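Local coordinates for UPF0303 protein YBR137W (Saccharomyces cerevisiae, PDB 4CLC) that is of unknown function but is a cytoplasmic member of the UPF0303 family, related to the haem-degrading HbpS-like proteins, at residues V59-S64 against T74-G79; D85-R90 against E124-G129; Q89-T94 against C145-G150. One frame throughout, in Å; residues are numbered along the deposited sequence.

Contact 1 (V59-S64 against T74-G79)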
ATOM      1  N   VAL D  59      -7.587  24.382  23.197  1.00 42.92           N
ATOM      2  CA  VAL D  59      -8.629  23.488  22.742  1.00 39.41           C
ATOM      3  C   VAL D  59      -8.851  23.675  21.255  1.00 39.24           C
ATOM      4  O   VAL D  59      -8.800  24.794  20.756  1.00 38.66           O
ATOM      5  CB  VAL D  59      -9.929  23.718  23.533  1.00 38.66           C
ATOM      6  CG1 VAL D  59     -11.093  23.047  22.876  1.00 38.66           C
ATOM      7  CG2 VAL D  59      -9.764  23.193  24.923  1.00 39.18           C
ATOM      8  N   ALA D  60      -9.061  22.566  20.550  1.00 38.66           N
ATOM      9  CA  ALA D  60      -9.271  22.600  19.114  1.00 38.66           C
ATOM     10  C   ALA D  60     -10.753  22.387  18.835  1.00 41.39           C
ATOM     11  O   ALA D  60     -11.389  21.558  19.463  1.00 43.91           O
ATOM     12  CB  ALA D  60      -8.418  21.563  18.421  1.00 38.66           C
ATOM     13  N   ILE D  61     -11.300  23.158  17.905  1.00 38.66           N
ATOM     14  CA  ILE D  61     -12.713  23.108  17.584  1.00 38.66           C
ATOM     15  C   ILE D  61     -12.919  22.903  16.086  1.00 38.66           C
ATOM     16  O   ILE D  61     -12.400  23.677  15.301  1.00 42.62           O
ATOM     17  CB  ILE D  61     -13.419  24.404  18.030  1.00 38.66           C
ATOM     18  CG1 ILE D  61     -13.268  24.595  19.536  1.00 38.66           C
ATOM     19  CG2 ILE D  61     -14.873  24.397  17.629  1.00 38.66           C
ATOM     20  CD1 ILE D  61     -13.653  25.971  20.001  1.00 42.74           C
ATOM     21  N   ASP D  62     -13.672  21.877  15.689  1.00 38.66           N
ATOM     22  CA  ASP D  62     -13.917  21.629  14.275  1.00 38.66           C
ATOM     23  C   ASP D  62     -15.415  21.607  13.900  1.00 44.39           C
ATOM     24  O   ASP D  62     -16.268  21.160  14.671  1.00 44.82           O
ATOM     25  CB  ASP D  62     -13.255  20.309  13.855  1.00 38.66           C
ATOM     26  CG  ASP D  62     -13.292  20.082  12.336  1.00 42.72           C
ATOM     27  OD1 ASP D  62     -14.278  19.491  11.838  1.00 38.66           O
ATOM     28  OD2 ASP D  62     -12.322  20.487  11.644  1.00 40.31           O
ATOM     29  N   ILE D  63     -15.741  22.096  12.712  1.00 38.66           N
ATOM     30  CA  ILE D  63     -17.054  21.819  12.148  1.00 41.78           C
ATOM     31  C   ILE D  63     -16.830  21.334  10.730  1.00 41.59           C
ATOM     32  O   ILE D  63     -16.277  22.064   9.912  1.00 43.20           O
ATOM     33  CB  ILE D  63     -17.987  23.051  12.157  1.00 41.01           C
ATOM     34  CG1 ILE D  63     -18.192  23.546  13.587  1.00 39.86           C
ATOM     35  CG2 ILE D  63     -19.331  22.725  11.504  1.00 38.66           C
ATOM     36  CD1 ILE D  63     -19.021  24.801  13.675  1.00 38.66           C
ATOM     37  N   SER D  64     -17.230  20.097  10.448  1.00 38.66           N
ATOM     38  CA  SER D  64     -17.042  19.526   9.131  1.00 38.66           C
ATOM     39  C   SER D  64     -18.329  18.896   8.642  1.00 38.66           C
ATOM     40  O   SER D  64     -19.216  18.583   9.421  1.00 43.20           O
ATOM     41  CB  SER D  64     -15.920  18.492   9.144  1.00 38.66           C
ATOM     42  OG  SER D  64     -14.665  19.081   9.444  1.00 38.66           O
ATOM     43  N   THR D  74     -10.521  26.155  14.647  1.00 38.66           N
ATOM     44  CA  THR D  74      -9.794  27.140  15.432  1.00 38.66           C
ATOM     45  C   THR D  74      -9.079  26.496  16.598  1.00 38.66           C
ATOM     46  O   THR D  74      -9.303  25.351  16.939  1.00 39.70           O
ATOM     47  CB  THR D  74     -10.698  28.272  15.973  1.00 38.66           C
ATOM     48  OG1 THR D  74      -9.875  29.291  16.534  1.00 38.66           O
ATOM     49  CG2 THR D  74     -11.621  27.765  17.039  1.00 38.66           C
ATOM     50  N   VAL D  75      -8.181  27.253  17.187  1.00 38.66           N
ATOM     51  CA  VAL D  75      -7.394  26.790  18.293  1.00 38.75           C
ATOM     52  C   VAL D  75      -7.631  27.835  19.397  1.00 42.79           C
ATOM     53  O   VAL D  75      -7.529  29.032  19.126  1.00 51.35           O
ATOM     54  CB  VAL D  75      -5.917  26.630  17.838  1.00 38.66           C
ATOM     55  CG1 VAL D  75      -4.935  27.250  18.804  1.00 42.08           C
ATOM     56  CG2 VAL D  75      -5.605  25.177  17.565  1.00 38.66           C
ATOM     57  N   THR D  76      -8.008  27.414  20.608  1.00 39.47           N
ATOM     58  CA  THR D  76      -8.549  28.367  21.611  1.00 43.61           C
ATOM     59  C   THR D  76      -7.512  29.112  22.431  1.00 44.79           C
ATOM     60  O   THR D  76      -7.838  30.082  23.117  1.00 43.81           O
ATOM     61  CB  THR D  76      -9.480  27.693  22.649  1.00 39.47           C
ATOM     62  OG1 THR D  76      -8.753  26.690  23.370  1.00 45.26           O
ATOM     63  CG2 THR D  76     -10.695  27.085  21.989  1.00 44.38           C
ATOM     64  N   TYR D  77      -6.265  28.668  22.344  1.00 41.92           N
ATOM     65  CA  TYR D  77      -5.216  29.202  23.192  1.00 42.28           C
ATOM     66  C   TYR D  77      -3.907  28.563  22.772  1.00 44.73           C
ATOM     67  O   TYR D  77      -3.908  27.554  22.061  1.00 42.71           O
ATOM     68  CB  TYR D  77      -5.516  28.905  24.657  1.00 47.14           C
ATOM     69  CG  TYR D  77      -4.764  29.740  25.664  1.00 50.67           C
ATOM     70  CD1 TYR D  77      -5.211  31.007  26.007  1.00 53.64           C
ATOM     71  CD2 TYR D  77      -3.636  29.250  26.297  1.00 49.05           C
ATOM     72  CE1 TYR D  77      -4.551  31.769  26.932  1.00 48.77           C
ATOM     73  CE2 TYR D  77      -2.965  30.016  27.224  1.00 56.64           C
ATOM     74  CZ  TYR D  77      -3.439  31.277  27.540  1.00 54.89           C
ATOM     75  OH  TYR D  77      -2.797  32.056  28.468  1.00 61.71           O
ATOM     76  N   GLY D  78      -2.799  29.150  23.209  1.00 41.77           N
ATOM     77  CA  GLY D  78      -1.486  28.623  22.909  1.00 39.44           C
ATOM     78  C   GLY D  78      -1.265  27.240  23.485  1.00 45.40           C
ATOM     79  O   GLY D  78      -1.985  26.784  24.386  1.00 45.65           O
ATOM     80  N   GLY D  79      -0.258  26.558  22.961  1.00 46.96           N
ATOM     81  CA  GLY D  79       0.009  25.204  23.397  1.00 52.30           C
ATOM     82  C   GLY D  79      -0.887  24.122  22.820  1.00 47.49           C
ATOM     83  O   GLY D  79      -0.874  22.997  23.319  1.00 46.66           O
TER

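Contact 2 (D85-R90 against E124-G129)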
ATOM      1  N   ASP D  85      -5.251  17.510  15.918  1.00 46.36           N
ATOM      2  CA  ASP D  85      -5.840  17.254  14.609  1.00 46.21           C
ATOM      3  C   ASP D  85      -6.163  15.772  14.447  1.00 43.64           C
ATOM      4  O   ASP D  85      -7.249  15.411  13.975  1.00 43.30           O
ATOM      5  CB  ASP D  85      -4.907  17.732  13.496  1.00 38.66           C
ATOM      6  CG  ASP D  85      -4.770  19.239  13.454  1.00 40.53           C
ATOM      7  OD1 ASP D  85      -5.698  19.967  13.877  1.00 54.51           O
ATOM      8  OD2 ASP D  85      -3.718  19.713  13.009  1.00 42.45           O
ATOM      9  N   PHE D  86      -5.224  14.922  14.843  1.00 39.59           N
ATOM     10  CA  PHE D  86      -5.469  13.493  14.862  1.00 40.63           C
ATOM     11  C   PHE D  86      -6.710  13.158  15.702  1.00 43.61           C
ATOM     12  O   PHE D  86      -7.593  12.425  15.250  1.00 38.66           O
ATOM     13  CB  PHE D  86      -4.246  12.762  15.396  1.00 39.74           C
ATOM     14  CG  PHE D  86      -3.117  12.690  14.425  1.00 42.03           C
ATOM     15  CD1 PHE D  86      -3.068  11.672  13.474  1.00 38.66           C
ATOM     16  CD2 PHE D  86      -2.094  13.637  14.449  1.00 42.68           C
ATOM     17  CE1 PHE D  86      -2.034  11.590  12.560  1.00 38.66           C
ATOM     18  CE2 PHE D  86      -1.042  13.565  13.541  1.00 39.92           C
ATOM     19  CZ  PHE D  86      -1.022  12.527  12.590  1.00 39.60           C
ATOM     20  N   TRP D  87      -6.781  13.721  16.913  1.00 40.04           N
ATOM     21  CA  TRP D  87      -7.905  13.448  17.804  1.00 38.90           C
ATOM     22  C   TRP D  87      -9.186  13.921  17.167  1.00 42.43           C
ATOM     23  O   TRP D  87     -10.198  13.213  17.195  1.00 43.38           O
ATOM     24  CB  TRP D  87      -7.714  14.100  19.188  1.00 44.80           C
ATOM     25  CG  TRP D  87      -6.940  13.210  20.124  1.00 41.64           C
ATOM     26  CD1 TRP D  87      -5.604  13.274  20.412  1.00 39.86           C
ATOM     27  CD2 TRP D  87      -7.448  12.097  20.845  1.00 38.66           C
ATOM     28  NE1 TRP D  87      -5.251  12.266  21.266  1.00 45.62           N
ATOM     29  CE2 TRP D  87      -6.375  11.525  21.555  1.00 43.92           C
ATOM     30  CE3 TRP D  87      -8.713  11.519  20.968  1.00 39.47           C
ATOM     31  CZ2 TRP D  87      -6.526  10.413  22.380  1.00 43.20           C
ATOM     32  CZ3 TRP D  87      -8.864  10.413  21.783  1.00 38.71           C
ATOM     33  CH2 TRP D  87      -7.778   9.872  22.478  1.00 40.33           C
ATOM     34  N   ILE D  88      -9.140  15.102  16.562  1.00 41.19           N
ATOM     35  CA  ILE D  88     -10.314  15.626  15.889  1.00 42.93           C
ATOM     36  C   ILE D  88     -10.755  14.699  14.758  1.00 41.67           C
ATOM     37  O   ILE D  88     -11.940  14.420  14.621  1.00 38.66           O
ATOM     38  CB  ILE D  88     -10.066  17.041  15.354  1.00 45.34           C
ATOM     39  CG1 ILE D  88     -10.096  18.027  16.520  1.00 43.60           C
ATOM     40  CG2 ILE D  88     -11.136  17.436  14.321  1.00 39.26           C
ATOM     41  CD1 ILE D  88     -10.030  19.445  16.087  1.00 47.83           C
ATOM     42  N   GLN D  89      -9.797  14.201  13.976  1.00 41.45           N
ATOM     43  CA  GLN D  89     -10.127  13.330  12.856  1.00 41.50           C
ATOM     44  C   GLN D  89     -10.658  12.006  13.345  1.00 42.76           C
ATOM     45  O   GLN D  89     -11.679  11.516  12.866  1.00 38.66           O
ATOM     46  CB  GLN D  89      -8.915  13.104  11.964  1.00 40.69           C
ATOM     47  CG  GLN D  89      -9.272  13.110  10.484  1.00 50.13           C
ATOM     48  CD  GLN D  89      -9.865  14.455  10.011  1.00 67.63           C
ATOM     49  OE1 GLN D  89      -9.868  15.462  10.742  1.00 53.33           O
ATOM     50  NE2 GLN D  89     -10.358  14.472   8.771  1.00 71.60           N
ATOM     51  N   ARG D  90      -9.973  11.450  14.335  1.00 40.76           N
ATOM     52  CA  ARG D  90     -10.376  10.186  14.917  1.00 38.98           C
ATOM     53  C   ARG D  90     -11.739  10.245  15.638  1.00 44.09           C
ATOM     54  O   ARG D  90     -12.541   9.303  15.525  1.00 42.34           O
ATOM     55  CB  ARG D  90      -9.282   9.697  15.846  1.00 38.66           C
ATOM     56  CG  ARG D  90      -7.977   9.476  15.141  1.00 38.66           C
ATOM     57  CD  ARG D  90      -6.917   8.962  16.061  1.00 42.73           C
ATOM     58  NE  ARG D  90      -7.366   7.760  16.758  1.00 51.87           N
ATOM     59  CZ  ARG D  90      -7.571   7.684  18.071  1.00 50.54           C
ATOM     60  NH1 ARG D  90      -7.346   8.731  18.854  1.00 47.92           N
ATOM     61  NH2 ARG D  90      -7.994   6.554  18.601  1.00 56.06           N
ATOM     62  N   GLU D 124      -7.362   4.901  13.983  1.00 38.66           N
ATOM     63  CA  GLU D 124      -8.221   5.494  12.980  1.00 40.64           C
ATOM     64  C   GLU D 124      -9.486   6.073  13.630  1.00 46.95           C
ATOM     65  O   GLU D 124      -9.864   7.208  13.362  1.00 47.35           O
ATOM     66  CB  GLU D 124      -8.577   4.446  11.905  1.00 48.13           C
ATOM     67  CG  GLU D 124      -9.258   5.004  10.646  1.00 50.26           C
ATOM     68  CD  GLU D 124      -9.496   3.967   9.536  1.00 52.68           C
ATOM     69  OE1 GLU D 124      -9.202   2.766   9.728  1.00 56.40           O
ATOM     70  OE2 GLU D 124      -9.991   4.366   8.454  1.00 53.44           O
ATOM     71  N   TYR D 125     -10.213   5.251  14.380  1.00 49.87           N
ATOM     72  CA  TYR D 125     -11.367   5.736  15.137  1.00 45.23           C
ATOM     73  C   TYR D 125     -11.066   5.981  16.625  1.00 44.27           C
ATOM     74  O   TYR D 125     -10.450   5.158  17.277  1.00 46.07           O
ATOM     75  CB  TYR D 125     -12.516   4.749  15.021  1.00 42.53           C
ATOM     76  CG  TYR D 125     -13.009   4.497  13.618  1.00 44.16           C
ATOM     77  CD1 TYR D 125     -12.393   3.545  12.800  1.00 44.52           C
ATOM     78  CD2 TYR D 125     -14.098   5.184  13.116  1.00 38.66           C
ATOM     79  CE1 TYR D 125     -12.841   3.297  11.530  1.00 38.66           C
ATOM     80  CE2 TYR D 125     -14.552   4.939  11.844  1.00 44.69           C
ATOM     81  CZ  TYR D 125     -13.921   3.992  11.053  1.00 43.12           C
ATOM     82  OH  TYR D 125     -14.393   3.741   9.780  1.00 44.21           O
ATOM     83  N   ALA D 126     -11.498   7.113  17.160  1.00 43.45           N
ATOM     84  CA  ALA D 126     -11.287   7.395  18.576  1.00 45.94           C
ATOM     85  C   ALA D 126     -12.584   7.239  19.338  1.00 48.27           C
ATOM     86  O   ALA D 126     -13.657   7.614  18.854  1.00 45.23           O
ATOM     87  CB  ALA D 126     -10.733   8.780  18.786  1.00 47.15           C
ATOM     88  N   PHE D 127     -12.503   6.600  20.495  1.00 45.02           N
ATOM     89  CA  PHE D 127     -13.695   6.419  21.289  1.00 44.33           C
ATOM     90  C   PHE D 127     -13.823   7.306  22.547  1.00 52.17           C
ATOM     91  O   PHE D 127     -14.807   7.170  23.294  1.00 51.96           O
ATOM     92  CB  PHE D 127     -13.826   4.932  21.578  1.00 43.54           C
ATOM     93  CG  PHE D 127     -14.235   4.168  20.365  1.00 42.55           C
ATOM     94  CD1 PHE D 127     -13.282   3.719  19.457  1.00 39.65           C
ATOM     95  CD2 PHE D 127     -15.584   3.989  20.069  1.00 42.86           C
ATOM     96  CE1 PHE D 127     -13.666   3.056  18.308  1.00 38.92           C
ATOM     97  CE2 PHE D 127     -15.976   3.323  18.926  1.00 38.66           C
ATOM     98  CZ  PHE D 127     -15.018   2.862  18.041  1.00 40.06           C
ATOM     99  N   HIS D 128     -12.853   8.205  22.769  1.00 47.58           N
ATOM    100  CA  HIS D 128     -13.016   9.324  23.721  1.00 44.26           C
ATOM    101  C   HIS D 128     -14.063  10.310  23.225  1.00 45.49           C
ATOM    102  O   HIS D 128     -14.380  10.334  22.038  1.00 46.73           O
ATOM    103  CB  HIS D 128     -11.718  10.072  23.935  1.00 40.84           C
ATOM    104  CG  HIS D 128     -10.659   9.260  24.610  1.00 48.63           C
ATOM    105  ND1 HIS D 128     -10.542   7.898  24.437  1.00 47.22           N
ATOM    106  CD2 HIS D 128      -9.627   9.631  25.406  1.00 45.62           C
ATOM    107  CE1 HIS D 128      -9.503   7.457  25.121  1.00 45.97           C
ATOM    108  NE2 HIS D 128      -8.929   8.486  25.718  1.00 49.55           N
ATOM    109  N   GLY D 129     -14.611  11.120  24.125  1.00 45.29           N
ATOM    110  CA  GLY D 129     -15.689  12.020  23.759  1.00 44.81           C
ATOM    111  C   GLY D 129     -15.230  13.355  23.184  1.00 44.12           C
ATOM    112  O   GLY D 129     -14.051  13.686  23.207  1.00 40.52           O
TER

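Contact 3 (Q89-T94 against C145-G150)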
ATOM      1  N   GLN D  89      -9.797  14.201  13.976  1.00 41.45           N
ATOM      2  CA  GLN D  89     -10.127  13.330  12.856  1.00 41.50           C
ATOM      3  C   GLN D  89     -10.658  12.006  13.345  1.00 42.76           C
ATOM      4  O   GLN D  89     -11.679  11.516  12.866  1.00 38.66           O
ATOM      5  CB  GLN D  89      -8.915  13.104  11.964  1.00 40.69           C
ATOM      6  CG  GLN D  89      -9.272  13.110  10.484  1.00 50.13           C
ATOM      7  CD  GLN D  89      -9.865  14.455  10.011  1.00 67.63           C
ATOM      8  OE1 GLN D  89      -9.868  15.462  10.742  1.00 53.33           O
ATOM      9  NE2 GLN D  89     -10.358  14.472   8.771  1.00 71.60           N
ATOM     10  N   ARG D  90      -9.973  11.450  14.335  1.00 40.76           N
ATOM     11  CA  ARG D  90     -10.376  10.186  14.917  1.00 38.98           C
ATOM     12  C   ARG D  90     -11.739  10.245  15.638  1.00 44.09           C
ATOM     13  O   ARG D  90     -12.541   9.303  15.525  1.00 42.34           O
ATOM     14  CB  ARG D  90      -9.282   9.697  15.846  1.00 38.66           C
ATOM     15  CG  ARG D  90      -7.977   9.476  15.141  1.00 38.66           C
ATOM     16  CD  ARG D  90      -6.917   8.962  16.061  1.00 42.73           C
ATOM     17  NE  ARG D  90      -7.366   7.760  16.758  1.00 51.87           N
ATOM     18  CZ  ARG D  90      -7.571   7.684  18.071  1.00 50.54           C
ATOM     19  NH1 ARG D  90      -7.346   8.731  18.854  1.00 47.92           N
ATOM     20  NH2 ARG D  90      -7.994   6.554  18.601  1.00 56.06           N
ATOM     21  N   LYS D  91     -12.032  11.332  16.350  1.00 38.66           N
ATOM     22  CA  LYS D  91     -13.334  11.414  17.004  1.00 39.84           C
ATOM     23  C   LYS D  91     -14.445  11.544  15.970  1.00 43.14           C
ATOM     24  O   LYS D  91     -15.435  10.803  16.005  1.00 40.80           O
ATOM     25  CB  LYS D  91     -13.397  12.584  17.981  1.00 40.41           C
ATOM     26  CG  LYS D  91     -12.483  12.453  19.174  1.00 40.61           C
ATOM     27  CD  LYS D  91     -12.775  13.521  20.201  1.00 40.19           C
ATOM     28  CE  LYS D  91     -11.661  13.627  21.231  1.00 40.00           C
ATOM     29  NZ  LYS D  91     -11.933  14.740  22.200  1.00 47.60           N
ATOM     30  N   LYS D  92     -14.260  12.495  15.055  1.00 42.65           N
ATOM     31  CA  LYS D  92     -15.205  12.802  13.984  1.00 38.66           C
ATOM     32  C   LYS D  92     -15.522  11.553  13.191  1.00 40.15           C
ATOM     33  O   LYS D  92     -16.677  11.286  12.869  1.00 41.44           O
ATOM     34  CB  LYS D  92     -14.630  13.887  13.059  1.00 38.66           C
ATOM     35  CG  LYS D  92     -15.535  14.285  11.921  1.00 38.66           C
ATOM     36  CD  LYS D  92     -14.958  15.391  11.064  1.00 38.66           C
ATOM     37  CE  LYS D  92     -13.629  15.029  10.489  1.00 38.88           C
ATOM     38  NZ  LYS D  92     -12.623  16.023  10.938  1.00 42.38           N
ATOM     39  N   LYS D  93     -14.484  10.783  12.894  1.00 38.66           N
ATOM     40  CA  LYS D  93     -14.648   9.594  12.090  1.00 38.66           C
ATOM     41  C   LYS D  93     -15.608   8.625  12.779  1.00 45.05           C
ATOM     42  O   LYS D  93     -16.601   8.191  12.176  1.00 43.90           O
ATOM     43  CB  LYS D  93     -13.296   8.926  11.802  1.00 38.66           C
ATOM     44  CG  LYS D  93     -13.409   7.927  10.663  1.00 42.64           C
ATOM     45  CD  LYS D  93     -12.084   7.418  10.147  1.00 48.14           C
ATOM     46  CE  LYS D  93     -12.294   6.570   8.885  1.00 39.87           C
ATOM     47  NZ  LYS D  93     -11.079   6.489   8.010  1.00 38.66           N
ATOM     48  N   THR D  94     -15.325   8.306  14.044  1.00 45.45           N
ATOM     49  CA  THR D  94     -16.213   7.457  14.830  1.00 40.00           C
ATOM     50  C   THR D  94     -17.641   7.992  14.808  1.00 40.71           C
ATOM     51  O   THR D  94     -18.559   7.284  14.399  1.00 42.97           O
ATOM     52  CB  THR D  94     -15.764   7.345  16.290  1.00 43.95           C
ATOM     53  OG1 THR D  94     -14.473   6.724  16.380  1.00 41.40           O
ATOM     54  CG2 THR D  94     -16.763   6.542  17.054  1.00 39.60           C
ATOM     55  N   CYS D 145     -20.797  17.556  11.832  1.00 38.66           N
ATOM     56  CA  CYS D 145     -20.310  17.049  13.087  1.00 38.66           C
ATOM     57  C   CYS D 145     -19.459  18.143  13.749  1.00 43.44           C
ATOM     58  O   CYS D 145     -18.613  18.779  13.104  1.00 42.40           O
ATOM     59  CB  CYS D 145     -19.524  15.751  12.864  1.00 38.66           C
ATOM     60  SG  CYS D 145     -18.706  15.040  14.320  1.00 52.05           S
ATOM     61  N   LEU D 146     -19.715  18.375  15.032  1.00 38.66           N
ATOM     62  CA  LEU D 146     -18.942  19.308  15.822  1.00 38.66           C
ATOM     63  C   LEU D 146     -17.967  18.520  16.675  1.00 38.66           C
ATOM     64  O   LEU D 146     -18.365  17.569  17.323  1.00 42.89           O
ATOM     65  CB  LEU D 146     -19.875  20.158  16.681  1.00 40.23           C
ATOM     66  CG  LEU D 146     -19.363  20.806  17.958  1.00 38.66           C
ATOM     67  CD1 LEU D 146     -18.250  21.752  17.635  1.00 42.59           C
ATOM     68  CD2 LEU D 146     -20.498  21.539  18.584  1.00 40.87           C
ATOM     69  N   THR D 147     -16.695  18.895  16.662  1.00 38.66           N
ATOM     70  CA  THR D 147     -15.687  18.129  17.368  1.00 38.66           C
ATOM     71  C   THR D 147     -14.753  19.020  18.159  1.00 44.58           C
ATOM     72  O   THR D 147     -14.128  19.926  17.605  1.00 43.11           O
ATOM     73  CB  THR D 147     -14.835  17.282  16.423  1.00 38.66           C
ATOM     74  OG1 THR D 147     -15.665  16.396  15.671  1.00 38.66           O
ATOM     75  CG2 THR D 147     -13.841  16.475  17.218  1.00 40.94           C
ATOM     76  N   ILE D 148     -14.655  18.748  19.458  1.00 41.48           N
ATOM     77  CA  ILE D 148     -13.830  19.534  20.346  1.00 38.66           C
ATOM     78  C   ILE D 148     -12.743  18.631  20.870  1.00 42.62           C
ATOM     79  O   ILE D 148     -12.941  17.418  20.995  1.00 48.08           O
ATOM     80  CB  ILE D 148     -14.665  20.135  21.482  1.00 40.88           C
ATOM     81  CG1 ILE D 148     -15.748  21.044  20.895  1.00 40.22           C
ATOM     82  CG2 ILE D 148     -13.810  20.913  22.444  1.00 38.66           C
ATOM     83  CD1 ILE D 148     -16.639  21.668  21.918  1.00 41.06           C
ATOM     84  N   SER D 149     -11.579  19.199  21.135  1.00 38.66           N
ATOM     85  CA  SER D 149     -10.456  18.418  21.609  1.00 42.49           C
ATOM     86  C   SER D 149      -9.552  19.239  22.510  1.00 45.01           C
ATOM     87  O   SER D 149      -9.305  20.397  22.233  1.00 50.24           O
ATOM     88  CB  SER D 149      -9.649  17.873  20.428  1.00 40.75           C
ATOM     89  OG  SER D 149      -8.259  17.850  20.725  1.00 39.93           O
ATOM     90  N   GLY D 150      -8.991  18.604  23.532  1.00 46.89           N
ATOM     91  CA  GLY D 150      -8.043  19.235  24.428  1.00 45.00           C
ATOM     92  C   GLY D 150      -8.459  19.417  25.874  1.00 49.77           C
ATOM     93  O   GLY D 150      -7.617  19.730  26.725  1.00 51.74           O
TER
HETATM   94  O   HOH W   1      -9.082  15.104  22.398  1.00 38.66           O

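Contact 1 (V59-S64 against T74-G79)
Val59 to Ile61 run antiparallel to Thr74 to Thr76, with Ile61 and Thr74 as a hydrogen-bonded pair and Ala60 and Val75 as the non-hydrogen-bonded pair next to it. Ile61 N donates to Thr74 O over 3.1 Å, and Thr74 N returns a bond of 3.2 Å to Ile61 O. One more backbone bond forms past the end of strand 70-75, Thr76 N to Val59 O at 2.7 Å; on the return side Val59 N meets a hydroxyl instead. The side chains of Ile61 and Thr74 leave the same face of the sheet and lie side by side, Ile61 CB 3.9 Å from Thr74 CG2. Thr76 CG2 meets the far end of the isoleucine, 3.7 Å from Ile61 CD1, the two side chains crossing at about a right angle. The two segments belong to the beta hairpin of strands 60-64 and 70-75, the latter an outermost strand of the sheet within this chain. Helix 36-53 packs here, Ile46 on Ile61 and Val50 on Val59 and Thr76; beta-branched Val59 and Ile61 suit this buried, extended backbone. In Thr76, chi1 of 61° sets OG1 between the backbone N and the carbonyl carbon, where Val59 N bonds it weakly; Lys57 O is its stronger partner. On the opposite face, the small Ala60 admits Ile88 of helix 84-98, and Val75 packs against side chains of neighbouring chains.

Contact 2 (D85-R90 against E124-G129)
Arg90 and Ala126 form the close-packed half of this contact, where the helix meets an irregular piece of chain. Ala126 N donates to Arg90 O over 2.9 Å, nearly straight at the hydrogen (167°), although the donor stands well above the carbonyl plane. The methyl group of Ala126 lies over one face of the guanidinium, offset toward its rim and 3.4 Å from Arg90 NH1; a small residue suits this place because the flat cation rests directly on it. A bend at chi3 (54°) takes NE out of the extended line of the chain. Arg90 NH2 makes a weak bond of 3.1 Å to Tyr125 O, with Ser122 O as its stronger partner. A cation-pi interaction joins the two halves, Arg90 NH1 standing 3.6 Å above one face of the Trp87 ring, toward its rim. Trp87 and His128 occupy the more open side, both partly exposed. Trp87 CH2 sits over the centre of the imidazole, 3.5 Å from His128 CD2, with the two rings oblique at 49°. The other partly exposed margin is Glu124, whose carboxylate pairs with Lys93. Trp87 and Arg90 each also meet an aromatic side chain of a neighbouring subunit. Behind them, Ile88 leaves the helix away from segment 124-129 and packs on strands 60-64 and 144-149, so helix 84-98 lies between the sheet and the loop that leads into strand 131-136.

Contact 3 (Q89-T94 against C145-G150)
Lys91 packs its aliphatic stem against Thr147, starting with Lys91 CB, which lies 4.0 Å from Thr147 CG2. The chain then runs extended, Lys91 CD and CE each 4.0 Å from Ile148 O. At the tip, Lys91 NZ donates to Ile148 O over 3.1 Å, in the plane of that carbonyl, and to a water at 2.9 Å that is weakly bonded to Ser149 OG, whose stronger partner is Asn84 ND2. Gly129 O is a still stronger partner of the ammonium. Lysine suits this place: its long stem crosses the helix-strand interface as apolar surface, while two carbonyls and a water hold the buried ammonium. Helix 84-98 packs on a face of the beta sheet; the axis of 89-94 passes 8.5 Å from that of 145-149, their N-to-C directions 145° apart, nearer antiparallel than crossed. Cys145, Thr147 and Ser149 point toward the helix. A leucine in place of Lys91 would probably leave the carbonyls of Ile148 and Gly129 without this shared donor. One residue on, Lys92 CG meets Cys145 SG at 4.0 Å. Its chain runs straight to CD, then bends at chi3 (58°) and chi4, its end leading away from the strand, and Lys92 NZ bonds to Gln89 OE1.

How the contacts relate
From the N terminus, contact 1 comes first and closes the hairpin of strands 60-64 and 70-75 at its open end, with nine residues between its segments, before the other two open. Strand 70-75 leads on to helix 84-98, where contacts 2 and 3 start from the same stretch, sharing Gln89 and Arg90. Contact 2 closes first, at segment 124-129; contact 3 runs on past it, through strand 131-136, to strand 144-149. The two touch where Lys93 pairs with Glu124. Contact 1 joins contact 3 through the sheet, where strands 60-64 and 144-149 are neighbours, and meets contact 2 through Asp62. Helix 84-98 is thus fixed on one side to these strands and on the other to the loop before strand 131-136.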